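Local coordinates for protein sugar kinase MJ0406 (PDB 2C4E) that phosphorylates a broad range of nucleosides to nucleoside monophosphates, using ATP as the best phosphate donor and preferring inosine, guanosine and cytidine, at residues Ile136-Pro141 and Gly162-Gln167; Phe143-Ala148 and Leu174-His179; Val11-Leu16 and Phe113-Ala118. One frame throughout, in Å; residues are numbered along the deposited sequence.

Interaction 1. Residues Ile136-Pro141 and Gly162-Gln167; sequences IATGDP and GQDLPQ
Gly139 and Asp164 supply the hydrogen bond of this contact. Gly139 N donates to Asp164 OD2 over 2.9 Å, nearly straight at 171°, and arrives on the syn side of the carboxylate, 18° out of its plane. The second oxygen is tied in through a water, which donates to Gly139 O at 2.6 Å and to Asp164 OD1 at 2.7 Å. Both polar groups of Gly139 are thus served by one carboxylate, the carbonyl indirectly. An alanine at Asp164 would probably leave Gly139 N without this acceptor, the water without its carboxylate acceptor, and a gap beside the methyl of Thr138.

The two segments are equivalent loops of the ribokinase fold: each follows a strand of the large sheet, 131-136 or 156-159, and leads into the next helix. Asp140 caps helix 141-151 through Phe143 N, while residues 163-167 wind into a 3-10 turn closed by Gln167 N to Asp164 O. Gln163, on this turn, binds substrate.

The remaining contact is van der Waals. Asp164 CG stands anti to its own carbonyl carbon (chi1 -73°), and the carboxylate crosses the Thr138 side chain, with Thr138 CG2 3.8 Å from Asp164 CG. Farther along, the extended Gln167 side chain meets the proline ring at about a right angle, Gln167 OE1 lying 3.5 Å from Pro141 CG.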
ATOM      1  N   ILE A 136      26.399   4.813   5.981  1.00 20.80           N
ATOM      2  CA  ILE A 136      25.324   4.355   6.837  1.00 21.72           C
ATOM      3  C   ILE A 136      24.134   5.261   6.601  1.00 21.96           C
ATOM      4  O   ILE A 136      24.119   6.415   7.008  1.00 22.56           O
ATOM      5  CB  ILE A 136      25.749   4.402   8.296  1.00 21.94           C
ATOM      6  CG1 ILE A 136      26.923   3.449   8.489  1.00 21.90           C
ATOM      7  CG2 ILE A 136      24.555   4.003   9.190  1.00 22.62           C
ATOM      8  CD1 ILE A 136      27.612   3.542   9.845  1.00 22.44           C
ATOM      9  N   ALA A 137      23.149   4.708   5.917  1.00 22.16           N
ATOM     10  CA  ALA A 137      21.942   5.414   5.583  1.00 22.70           C
ATOM     11  C   ALA A 137      20.827   4.987   6.517  1.00 23.66           C
ATOM     12  O   ALA A 137      21.068   4.333   7.533  1.00 23.90           O
ATOM     13  CB  ALA A 137      21.590   5.142   4.128  1.00 22.83           C
ATOM     14  N   THR A 138      19.603   5.381   6.220  1.00 23.16           N
ATOM     15  CA  THR A 138      18.505   5.024   7.102  1.00 23.94           C
ATOM     16  C   THR A 138      18.352   3.507   7.171  1.00 23.05           C
ATOM     17  O   THR A 138      18.627   2.786   6.226  1.00 23.81           O
ATOM     18  CB  THR A 138      17.177   5.669   6.684  1.00 24.97           C
ATOM     19  OG1 THR A 138      16.988   5.494   5.280  1.00 26.47           O
ATOM     20  CG2 THR A 138      17.221   7.174   6.905  1.00 27.26           C
ATOM     21  N   GLY A 139      17.922   3.035   8.314  1.00 22.74           N
ATOM     22  CA  GLY A 139      17.864   1.614   8.569  1.00 22.12           C
ATOM     23  C   GLY A 139      17.450   1.374   9.996  1.00 21.96           C
ATOM     24  O   GLY A 139      16.429   1.911  10.453  1.00 23.30           O
ATOM     25  N   ASP A 140      18.189   0.513  10.677  1.00 21.08           N
ATOM     26  CA  ASP A 140      17.958   0.227  12.080  1.00 20.46           C
ATOM     27  C   ASP A 140      19.031   0.985  12.854  1.00 20.64           C
ATOM     28  O   ASP A 140      20.224   0.711  12.684  1.00 19.14           O
ATOM     29  CB  ASP A 140      18.073  -1.268  12.333  1.00 20.79           C
ATOM     30  CG  ASP A 140      17.886  -1.622  13.776  1.00 21.74           C
ATOM     31  OD1 ASP A 140      16.747  -1.946  14.190  1.00 22.92           O
ATOM     32  OD2 ASP A 140      18.839  -1.621  14.581  1.00 20.89           O
ATOM     33  N   PRO A 141      18.639   1.976  13.645  1.00 20.25           N
ATOM     34  CA  PRO A 141      19.638   2.801  14.342  1.00 20.35           C
ATOM     35  C   PRO A 141      20.615   2.017  15.217  1.00 19.93           C
ATOM     36  O   PRO A 141      21.803   2.361  15.234  1.00 19.87           O
ATOM     37  CB  PRO A 141      18.769   3.749  15.173  1.00 20.35           C
ATOM     38  CG  PRO A 141      17.532   3.910  14.304  1.00 21.15           C
ATOM     39  CD  PRO A 141      17.275   2.493  13.858  1.00 21.37           C
ATOM     40  N   GLY A 162      19.059  11.118   8.396  1.00 25.74           N
ATOM     41  CA  GLY A 162      17.870  11.246   7.572  1.00 26.18           C
ATOM     42  C   GLY A 162      16.573  11.251   8.371  1.00 25.93           C
ATOM     43  O   GLY A 162      16.475  11.856   9.441  1.00 25.38           O
ATOM     44  N   GLN A 163      15.580  10.530   7.862  1.00 26.45           N
ATOM     45  CA  GLN A 163      14.262  10.466   8.509  1.00 26.81           C
ATOM     46  C   GLN A 163      14.263   9.627   9.791  1.00 27.08           C
ATOM     47  O   GLN A 163      13.270   9.635  10.531  1.00 26.78           O
ATOM     48  CB  GLN A 163      13.208   9.932   7.531  0.20 26.62           C
ATOM     49  CG  GLN A 163      12.968  10.828   6.313  0.20 26.65           C
ATOM     50  CD  GLN A 163      12.134  12.066   6.617  0.20 26.43           C
ATOM     51  OE1 GLN A 163      11.799  12.338   7.772  0.20 27.59           O
ATOM     52  NE2 GLN A 163      11.800  12.819   5.577  0.20 26.02           N
ATOM     53  N   ASP A 164      15.353   8.899  10.049  1.00 27.57           N
ATOM     54  CA  ASP A 164      15.539   8.198  11.315  1.00 27.57           C
ATOM     55  C   ASP A 164      15.888   9.152  12.456  1.00 28.02           C
ATOM     56  O   ASP A 164      15.901   8.725  13.596  1.00 27.94           O
ATOM     57  CB  ASP A 164      16.700   7.187  11.230  1.00 28.21           C
ATOM     58  CG  ASP A 164      16.375   5.953  10.405  1.00 27.62           C
ATOM     59  OD1 ASP A 164      15.240   5.815   9.898  1.00 25.35           O
ATOM     60  OD2 ASP A 164      17.233   5.059  10.232  1.00 29.55           O
ATOM     61  N   LEU A 165      16.205  10.418  12.166  1.00 28.51           N
ATOM     62  CA  LEU A 165      16.741  11.331  13.190  1.00 29.14           C
ATOM     63  C   LEU A 165      15.961  11.373  14.518  1.00 29.63           C
ATOM     64  O   LEU A 165      16.580  11.339  15.583  1.00 29.59           O
ATOM     65  CB  LEU A 165      16.949  12.758  12.636  1.00 29.28           C
ATOM     66  CG  LEU A 165      17.564  13.750  13.640  1.00 29.29           C
ATOM     67  CD1 LEU A 165      18.996  13.355  13.993  0.20 28.79           C
ATOM     68  CD2 LEU A 165      17.515  15.192  13.118  1.00 29.60           C
ATOM     69  N   PRO A 166      14.627  11.455  14.479  1.00 29.93           N
ATOM     70  CA  PRO A 166      13.822  11.438  15.712  1.00 30.26           C
ATOM     71  C   PRO A 166      14.053  10.251  16.667  1.00 30.24           C
ATOM     72  O   PRO A 166      13.797  10.392  17.866  1.00 30.91           O
ATOM     73  CB  PRO A 166      12.379  11.437  15.184  1.00 30.31           C
ATOM     74  CG  PRO A 166      12.473  12.092  13.838  1.00 30.25           C
ATOM     75  CD  PRO A 166      13.778  11.606  13.280  1.00 30.08           C
ATOM     76  N   GLN A 167      14.512   9.114  16.148  1.00 30.35           N
ATOM     77  CA  GLN A 167      14.763   7.910  16.955  1.00 30.13           C
ATOM     78  C   GLN A 167      16.032   7.952  17.796  1.00 29.78           C
ATOM     79  O   GLN A 167      16.233   7.101  18.664  1.00 30.09           O
ATOM     80  CB  GLN A 167      14.829   6.676  16.050  1.00 30.25           C
ATOM     81  CG  GLN A 167      13.519   6.378  15.342  1.00 30.41           C
ATOM     82  CD  GLN A 167      13.631   5.207  14.399  1.00 31.02           C
ATOM     83  OE1 GLN A 167      14.095   4.134  14.787  1.00 30.50           O
ATOM     84  NE2 GLN A 167      13.212   5.406  13.159  1.00 30.60           N
TER
HETATM   85  O   HOH W   1      14.489   3.285   9.403  1.00 28.41           O

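Interaction 2. Residues Phe143-Ala148 and Leu174-His179; sequences FNLKCA and LEIIEH
The imidazole of His179 is approached obliquely by Ala148 O, while its own segment supplies Glu175 C at the ring edge, in plane. Its NE2 makes a weak, bent hydrogen bond of 3.4 Å to Glu175 OE2 (139° at the hydrogen), and the same carboxylate oxygen forms a salt bridge with Lys149, one turn beyond Leu145. Behind the ring, His179 CB packs on the Ala148 backbone, 3.8 Å from Ala148 O, with the two CB atoms at 4.0 Å.

These residues lie on helices 141-151 and 170-178, which follow neighbouring parallel strands in successive beta-alpha units of the ribokinase fold and pack side by side on one face of the large sheet. Over the segments compared the axes approach to 9.3 Å and run in the same general direction, 32° apart.

The rest of the interface is mainly aliphatic, with no hydrogen bond across it. The Leu145 and Ile176 side chains pass alongside each other, each reaching toward the other's helix. Leu145 CG is anti to the backbone N (chi1 178°), and from it CD1 reaches the Ile176 backbone, 3.7 Å from Ile176 CA, and also lies against Glu175 CG. Ile176 returns the contact: its CD1 lies against the helix backbone, 3.9 Å from Leu145 N, and its CG1 is 3.8 Å from Ala148 CB.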
ATOM      1  N   PHE A 143      21.668  -1.110  14.836  1.00 19.62           N
ATOM      2  CA  PHE A 143      22.593  -1.818  13.953  1.00 19.70           C
ATOM      3  C   PHE A 143      23.525  -0.792  13.301  1.00 19.32           C
ATOM      4  O   PHE A 143      24.725  -1.024  13.171  1.00 19.24           O
ATOM      5  CB  PHE A 143      21.810  -2.608  12.902  1.00 19.18           C
ATOM      6  CG  PHE A 143      22.671  -3.409  11.970  1.00 20.21           C
ATOM      7  CD1 PHE A 143      23.091  -4.679  12.314  1.00 19.78           C
ATOM      8  CD2 PHE A 143      23.056  -2.893  10.741  1.00 21.27           C
ATOM      9  CE1 PHE A 143      23.881  -5.437  11.450  1.00 22.11           C
ATOM     10  CE2 PHE A 143      23.847  -3.655   9.873  1.00 22.28           C
ATOM     11  CZ  PHE A 143      24.260  -4.924  10.235  1.00 21.79           C
ATOM     12  N   ASN A 144      22.983   0.372  12.952  1.00 19.33           N
ATOM     13  CA  ASN A 144      23.769   1.421  12.311  1.00 19.48           C
ATOM     14  C   ASN A 144      24.871   1.925  13.239  1.00 20.24           C
ATOM     15  O   ASN A 144      26.025   2.094  12.812  1.00 19.64           O
ATOM     16  CB  ASN A 144      22.883   2.578  11.845  1.00 19.75           C
ATOM     17  CG  ASN A 144      22.073   2.233  10.596  1.00 20.12           C
ATOM     18  OD1 ASN A 144      21.126   2.953  10.206  1.00 22.45           O
ATOM     19  ND2 ASN A 144      22.423   1.148   9.975  1.00 16.62           N
ATOM     20  N   LEU A 145      24.552   2.096  14.518  1.00 19.81           N
ATOM     21  CA  LEU A 145      25.587   2.470  15.486  1.00 20.39           C
ATOM     22  C   LEU A 145      26.639   1.371  15.603  1.00 20.18           C
ATOM     23  O   LEU A 145      27.843   1.660  15.662  1.00 19.97           O
ATOM     24  CB  LEU A 145      24.974   2.778  16.855  1.00 20.64           C
ATOM     25  CG  LEU A 145      25.946   3.144  17.980  1.00 21.29           C
ATOM     26  CD1 LEU A 145      26.821   4.354  17.615  1.00 22.47           C
ATOM     27  CD2 LEU A 145      25.188   3.412  19.262  1.00 23.66           C
ATOM     28  N   LYS A 146      26.227   0.106  15.630  1.00 19.14           N
ATOM     29  CA  LYS A 146      27.210  -0.974  15.654  1.00 19.59           C
ATOM     30  C   LYS A 146      28.145  -0.868  14.463  1.00 19.42           C
ATOM     31  O   LYS A 146      29.341  -1.056  14.604  1.00 18.96           O
ATOM     32  CB  LYS A 146      26.562  -2.362  15.623  1.00 19.03           C
ATOM     33  CG  LYS A 146      25.778  -2.738  16.859  1.00 20.22           C
ATOM     34  CD  LYS A 146      25.157  -4.112  16.658  1.00 21.21           C
ATOM     35  CE  LYS A 146      24.559  -4.659  17.935  1.00 23.05           C
ATOM     36  NZ  LYS A 146      23.651  -5.816  17.669  1.00 22.13           N
ATOM     37  N   CYS A 147      27.593  -0.555  13.289  1.00 19.30           N
ATOM     38  CA  CYS A 147      28.395  -0.423  12.075  1.00 19.67           C
ATOM     39  C   CYS A 147      29.406   0.706  12.207  1.00 19.36           C
ATOM     40  O   CYS A 147      30.591   0.505  11.890  1.00 19.61           O
ATOM     41  CB  CYS A 147      27.520  -0.184  10.847  1.00 20.67           C
ATOM     42  SG  CYS A 147      26.569  -1.634  10.354  1.00 21.12           S
ATOM     43  N   ALA A 148      28.952   1.856  12.706  1.00 19.97           N
ATOM     44  CA  ALA A 148      29.816   3.027  12.871  1.00 19.53           C
ATOM     45  C   ALA A 148      30.927   2.715  13.848  1.00 19.66           C
ATOM     46  O   ALA A 148      32.071   3.018  13.585  1.00 18.10           O
ATOM     47  CB  ALA A 148      29.028   4.220  13.361  1.00 19.86           C
ATOM     48  N   LEU A 174      25.015  11.601  19.750  1.00 23.73           N
ATOM     49  CA  LEU A 174      26.361  12.040  20.055  1.00 23.78           C
ATOM     50  C   LEU A 174      27.299  10.868  19.804  1.00 22.95           C
ATOM     51  O   LEU A 174      28.329  11.027  19.172  1.00 23.10           O
ATOM     52  CB  LEU A 174      26.460  12.513  21.505  1.00 24.05           C
ATOM     53  CG  LEU A 174      27.809  13.048  21.969  1.00 26.07           C
ATOM     54  CD1 LEU A 174      28.240  14.247  21.132  1.00 27.55           C
ATOM     55  CD2 LEU A 174      27.723  13.426  23.461  1.00 28.27           C
ATOM     56  N   GLU A 175      26.897   9.680  20.230  1.00 22.66           N
ATOM     57  CA  GLU A 175      27.755   8.491  20.063  1.00 22.41           C
ATOM     58  C   GLU A 175      28.032   8.140  18.603  1.00 22.63           C
ATOM     59  O   GLU A 175      29.168   7.878  18.248  1.00 21.68           O
ATOM     60  CB  GLU A 175      27.164   7.286  20.797  1.00 22.95           C
ATOM     61  CG  GLU A 175      28.088   6.080  20.835  1.00 24.04           C
ATOM     62  CD  GLU A 175      29.308   6.249  21.733  1.00 27.14           C
ATOM     63  OE1 GLU A 175      29.470   7.310  22.388  1.00 27.42           O
ATOM     64  OE2 GLU A 175      30.107   5.293  21.791  1.00 25.43           O
ATOM     65  N   ILE A 176      27.020   8.137  17.741  1.00 22.36           N
ATOM     66  CA  ILE A 176      27.275   7.792  16.351  1.00 22.46           C
ATOM     67  C   ILE A 176      28.087   8.888  15.645  1.00 21.88           C
ATOM     68  O   ILE A 176      28.949   8.590  14.825  1.00 20.27           O
ATOM     69  CB  ILE A 176      25.961   7.439  15.612  1.00 22.28           C
ATOM     70  CG1 ILE A 176      26.265   6.719  14.302  1.00 24.94           C
ATOM     71  CG2 ILE A 176      25.090   8.686  15.360  1.00 22.54           C
ATOM     72  CD1 ILE A 176      25.111   5.905  13.787  1.00 26.71           C
ATOM     73  N   ILE A 177      27.830  10.147  15.981  1.00 21.49           N
ATOM     74  CA  ILE A 177      28.578  11.261  15.410  1.00 21.34           C
ATOM     75  C   ILE A 177      30.051  11.198  15.819  1.00 21.22           C
ATOM     76  O   ILE A 177      30.919  11.581  15.046  1.00 20.09           O
ATOM     77  CB  ILE A 177      27.938  12.626  15.791  1.00 21.33           C
ATOM     78  CG1 ILE A 177      26.656  12.806  15.006  1.00 22.23           C
ATOM     79  CG2 ILE A 177      28.907  13.787  15.552  1.00 22.44           C
ATOM     80  CD1 ILE A 177      25.886  14.094  15.382  1.00 21.32           C
ATOM     81  N   GLU A 178      30.325  10.670  17.014  1.00 21.55           N
ATOM     82  CA  GLU A 178      31.684  10.590  17.500  1.00 21.79           C
ATOM     83  C   GLU A 178      32.424   9.491  16.721  1.00 20.58           C
ATOM     84  O   GLU A 178      33.644   9.438  16.746  1.00 21.55           O
ATOM     85  CB  GLU A 178      31.733  10.434  19.033  1.00 22.89           C
ATOM     86  CG  GLU A 178      31.318  11.768  19.673  1.00 25.51           C
ATOM     87  CD  GLU A 178      31.524  11.886  21.159  1.00 31.41           C
ATOM     88  OE1 GLU A 178      31.336  10.877  21.872  1.00 34.06           O
ATOM     89  OE2 GLU A 178      31.835  13.020  21.603  1.00 32.09           O
ATOM     90  N   HIS A 179      31.664   8.658  16.015  1.00 19.31           N
ATOM     91  CA  HIS A 179      32.222   7.604  15.145  1.00 18.60           C
ATOM     92  C   HIS A 179      31.927   7.854  13.674  1.00 19.27           C
ATOM     93  O   HIS A 179      31.813   6.915  12.880  1.00 19.27           O
ATOM     94  CB  HIS A 179      31.664   6.265  15.569  1.00 18.71           C
ATOM     95  CG  HIS A 179      32.002   5.907  16.976  1.00 18.74           C
ATOM     96  ND1 HIS A 179      33.045   5.072  17.310  1.00 19.85           N
ATOM     97  CD2 HIS A 179      31.447   6.304  18.145  1.00 17.41           C
ATOM     98  CE1 HIS A 179      33.110   4.968  18.628  1.00 16.22           C
ATOM     99  NE2 HIS A 179      32.144   5.698  19.156  1.00 21.44           N
TER

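Interaction 3. Residues Val11-Leu16 and Phe113-Ala118; sequences VGHTAL and FLWGAA
The first torsions set CG of His13 and of Phe113 on the facing sides: His13 CG lies anti to the carbonyl carbon (chi1 -71°), Phe113 CG anti to the backbone N (chi1 -174°). With Trp115 the two residues form an aromatic cluster between the two parts of the ribokinase fold, the large alpha/beta domain and the small beta-sheet lid. Segment 11-16 is one of the links between them, passing from strand 7-11 of the large sheet to strand 15-21 of the lid, whereas segment 113-118 leaves lid strand 109-114 and bends back. Phe113 itself binds substrate.

Tip to tip, the His13 and Phe113 side chains make an edge-to-face pair: the rim of Phe113 addresses one face of the imidazole, with centroids 4.5 Å apart and planes at 53°. Phe113 CZ sits over the centre of the His13 ring, 3.5 Å above its plane, and Phe113 CE2 is 3.5 Å from His13 NE2. Nearer the lid sheet, Ala15 CB lies at the edge of the phenyl ring, 4.2 Å from Phe113 CE1.

Trp115 meets the edge of the imidazole rather than its face. Its CZ3 lies in the imidazole plane, 3.6 Å from His13 CE1. The cluster is close to the dimer interface, where Phe113 and Leu114 pair in parallel with a strand of the second subunit and Trp115 packs on Gln33 of that subunit.

Ala118, on the 3-10 turn after the bend, fits into the same corner. Its methyl approaches the imidazole edge, 4.1 Å from His13 CE1, and also covers one face of the indole, where Ala118 CB stands 3.4 Å above the Trp115 ring plane, over its centre.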
ATOM      1  N   VAL A  11      25.057   0.691   3.889  1.00 20.56           N
ATOM      2  CA  VAL A  11      24.328  -0.052   4.892  1.00 20.91           C
ATOM      3  C   VAL A  11      22.977   0.627   5.073  1.00 20.39           C
ATOM      4  O   VAL A  11      22.874   1.853   5.203  1.00 20.98           O
ATOM      5  CB  VAL A  11      25.075  -0.043   6.252  1.00 20.69           C
ATOM      6  CG1 VAL A  11      24.258  -0.731   7.324  1.00 21.35           C
ATOM      7  CG2 VAL A  11      26.455  -0.680   6.122  1.00 21.45           C
ATOM      8  N   GLY A  12      21.929  -0.168   5.053  1.00 20.51           N
ATOM      9  CA  GLY A  12      20.605   0.340   5.333  1.00 19.73           C
ATOM     10  C   GLY A  12      19.573  -0.220   4.376  1.00 20.08           C
ATOM     11  O   GLY A  12      19.753  -1.279   3.777  1.00 19.85           O
ATOM     12  N   HIS A  13      18.500   0.525   4.215  1.00 19.56           N
ATOM     13  CA  HIS A  13      17.345   0.033   3.480  1.00 19.91           C
ATOM     14  C   HIS A  13      17.595  -0.223   2.004  1.00 20.04           C
ATOM     15  O   HIS A  13      18.115   0.629   1.289  1.00 19.99           O
ATOM     16  CB  HIS A  13      16.200   1.021   3.617  1.00 19.92           C
ATOM     17  CG  HIS A  13      15.605   1.057   4.987  1.00 20.42           C
ATOM     18  ND1 HIS A  13      15.335  -0.086   5.710  1.00 21.80           N
ATOM     19  CD2 HIS A  13      15.204   2.095   5.754  1.00 21.06           C
ATOM     20  CE1 HIS A  13      14.808   0.252   6.876  1.00 21.02           C
ATOM     21  NE2 HIS A  13      14.721   1.569   6.928  1.00 20.41           N
ATOM     22  N   THR A  14      17.181  -1.416   1.588  1.00 20.00           N
ATOM     23  CA  THR A  14      16.837  -1.731   0.226  1.00 19.83           C
ATOM     24  C   THR A  14      15.325  -1.971   0.202  1.00 19.93           C
ATOM     25  O   THR A  14      14.822  -2.821   0.924  1.00 18.80           O
ATOM     26  CB  THR A  14      17.615  -2.977  -0.213  1.00 19.95           C
ATOM     27  OG1 THR A  14      19.011  -2.655  -0.313  1.00 20.47           O
ATOM     28  CG2 THR A  14      17.205  -3.401  -1.603  1.00 20.30           C
ATOM     29  N   ALA A  15      14.602  -1.195  -0.601  1.00 20.22           N
ATOM     30  CA  ALA A  15      13.138  -1.193  -0.559  1.00 20.55           C
ATOM     31  C   ALA A  15      12.501  -1.029  -1.924  1.00 20.85           C
ATOM     32  O   ALA A  15      13.131  -0.541  -2.848  1.00 21.20           O
ATOM     33  CB  ALA A  15      12.644  -0.082   0.353  1.00 20.61           C
ATOM     34  N   LEU A  16      11.238  -1.434  -2.032  1.00 21.10           N
ATOM     35  CA  LEU A  16      10.435  -1.182  -3.225  1.00 21.85           C
ATOM     36  C   LEU A  16       9.489  -0.025  -2.930  1.00 21.97           C
ATOM     37  O   LEU A  16       8.745  -0.084  -1.959  1.00 22.29           O
ATOM     38  CB  LEU A  16       9.636  -2.431  -3.586  1.00 22.02           C
ATOM     39  CG  LEU A  16      10.522  -3.641  -3.896  1.00 22.98           C
ATOM     40  CD1 LEU A  16       9.753  -4.940  -3.689  1.00 24.89           C
ATOM     41  CD2 LEU A  16      11.058  -3.521  -5.315  1.00 23.46           C
ATOM     42  N   PHE A 113       5.891   3.415   5.519  1.00 29.40           N
ATOM     43  CA  PHE A 113       7.039   2.524   5.327  1.00 28.94           C
ATOM     44  C   PHE A 113       6.835   1.177   6.026  1.00 28.10           C
ATOM     45  O   PHE A 113       6.789   1.104   7.253  1.00 28.62           O
ATOM     46  CB  PHE A 113       8.327   3.174   5.824  1.00 29.29           C
ATOM     47  CG  PHE A 113       9.556   2.363   5.533  1.00 31.37           C
ATOM     48  CD1 PHE A 113      10.013   2.220   4.229  1.00 32.40           C
ATOM     49  CD2 PHE A 113      10.253   1.729   6.560  1.00 32.40           C
ATOM     50  CE1 PHE A 113      11.149   1.471   3.952  1.00 33.85           C
ATOM     51  CE2 PHE A 113      11.382   0.982   6.288  1.00 33.07           C
ATOM     52  CZ  PHE A 113      11.835   0.850   4.985  1.00 33.74           C
ATOM     53  N   LEU A 114       6.664   0.120   5.235  1.00 26.33           N
ATOM     54  CA  LEU A 114       6.532  -1.231   5.766  1.00 24.68           C
ATOM     55  C   LEU A 114       7.908  -1.756   6.187  1.00 23.41           C
ATOM     56  O   LEU A 114       8.762  -2.011   5.354  1.00 22.37           O
ATOM     57  CB  LEU A 114       5.898  -2.154   4.718  1.00 24.39           C
ATOM     58  CG  LEU A 114       5.565  -3.580   5.156  1.00 24.37           C
ATOM     59  CD1 LEU A 114       4.626  -3.575   6.341  1.00 24.91           C
ATOM     60  CD2 LEU A 114       4.943  -4.347   3.999  1.00 25.34           C
ATOM     61  N   TRP A 115       8.082  -1.933   7.492  1.00 22.15           N
ATOM     62  CA  TRP A 115       9.348  -2.357   8.098  1.00 21.83           C
ATOM     63  C   TRP A 115       9.788  -3.736   7.601  1.00 20.90           C
ATOM     64  O   TRP A 115      10.926  -3.911   7.184  1.00 20.63           O
ATOM     65  CB  TRP A 115       9.153  -2.368   9.612  1.00 21.76           C
ATOM     66  CG  TRP A 115      10.370  -2.538  10.437  1.00 22.75           C
ATOM     67  CD1 TRP A 115      10.577  -3.507  11.366  1.00 23.87           C
ATOM     68  CD2 TRP A 115      11.523  -1.691  10.471  1.00 22.93           C
ATOM     69  NE1 TRP A 115      11.796  -3.332  11.966  1.00 24.46           N
ATOM     70  CE2 TRP A 115      12.404  -2.226  11.428  1.00 23.29           C
ATOM     71  CE3 TRP A 115      11.916  -0.542   9.775  1.00 23.13           C
ATOM     72  CZ2 TRP A 115      13.643  -1.652  11.712  1.00 23.43           C
ATOM     73  CZ3 TRP A 115      13.148   0.030  10.065  1.00 23.20           C
ATOM     74  CH2 TRP A 115      13.993  -0.528  11.021  1.00 22.77           C
ATOM     75  N   GLY A 116       8.864  -4.704   7.625  1.00 20.52           N
ATOM     76  CA  GLY A 116       9.100  -6.038   7.089  1.00 20.17           C
ATOM     77  C   GLY A 116      10.363  -6.719   7.612  1.00 19.47           C
ATOM     78  O   GLY A 116      10.520  -6.891   8.838  1.00 19.86           O
ATOM     79  N   ALA A 117      11.260  -7.069   6.673  1.00 19.18           N
ATOM     80  CA  ALA A 117      12.511  -7.797   6.962  1.00 19.16           C
ATOM     81  C   ALA A 117      13.565  -7.000   7.735  1.00 19.40           C
ATOM     82  O   ALA A 117      14.526  -7.580   8.245  1.00 18.29           O
ATOM     83  CB  ALA A 117      13.129  -8.312   5.653  1.00 19.30           C
ATOM     84  N   ALA A 118      13.416  -5.676   7.793  1.00 19.47           N
ATOM     85  CA  ALA A 118      14.251  -4.842   8.664  1.00 19.49           C
ATOM     86  C   ALA A 118      14.156  -5.237  10.147  1.00 19.59           C
ATOM     87  O   ALA A 118      15.015  -4.860  10.954  1.00 19.98           O
ATOM     88  CB  ALA A 118      13.894  -3.373   8.485  1.00 20.01           C
TER

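In the fold
Interaction 1 touches both of the others, its centre about 11 Å from that of interaction 2 and about 12 Å from that of interaction 3. Segment 136-141 makes contacts to both. It probably hydrogen-bonds to 11-16 at Ala137 N to Val11 O and at His13 N to Thr138 O, both 3.0 Å, and Gly139 O packs 3.5 Å from Trp115 CH2. Toward interaction 2, Ile136 CD1 lies 3.6 Å from Ala148 N. Interactions 1 and 3 border the nucleoside site: they contain the substrate-binding residues Gln163 and Phe113, and the side chain of Thr138 is about 6 Å from that of Asp247, the probable proton acceptor. Interaction 2 is farther out, packing helices.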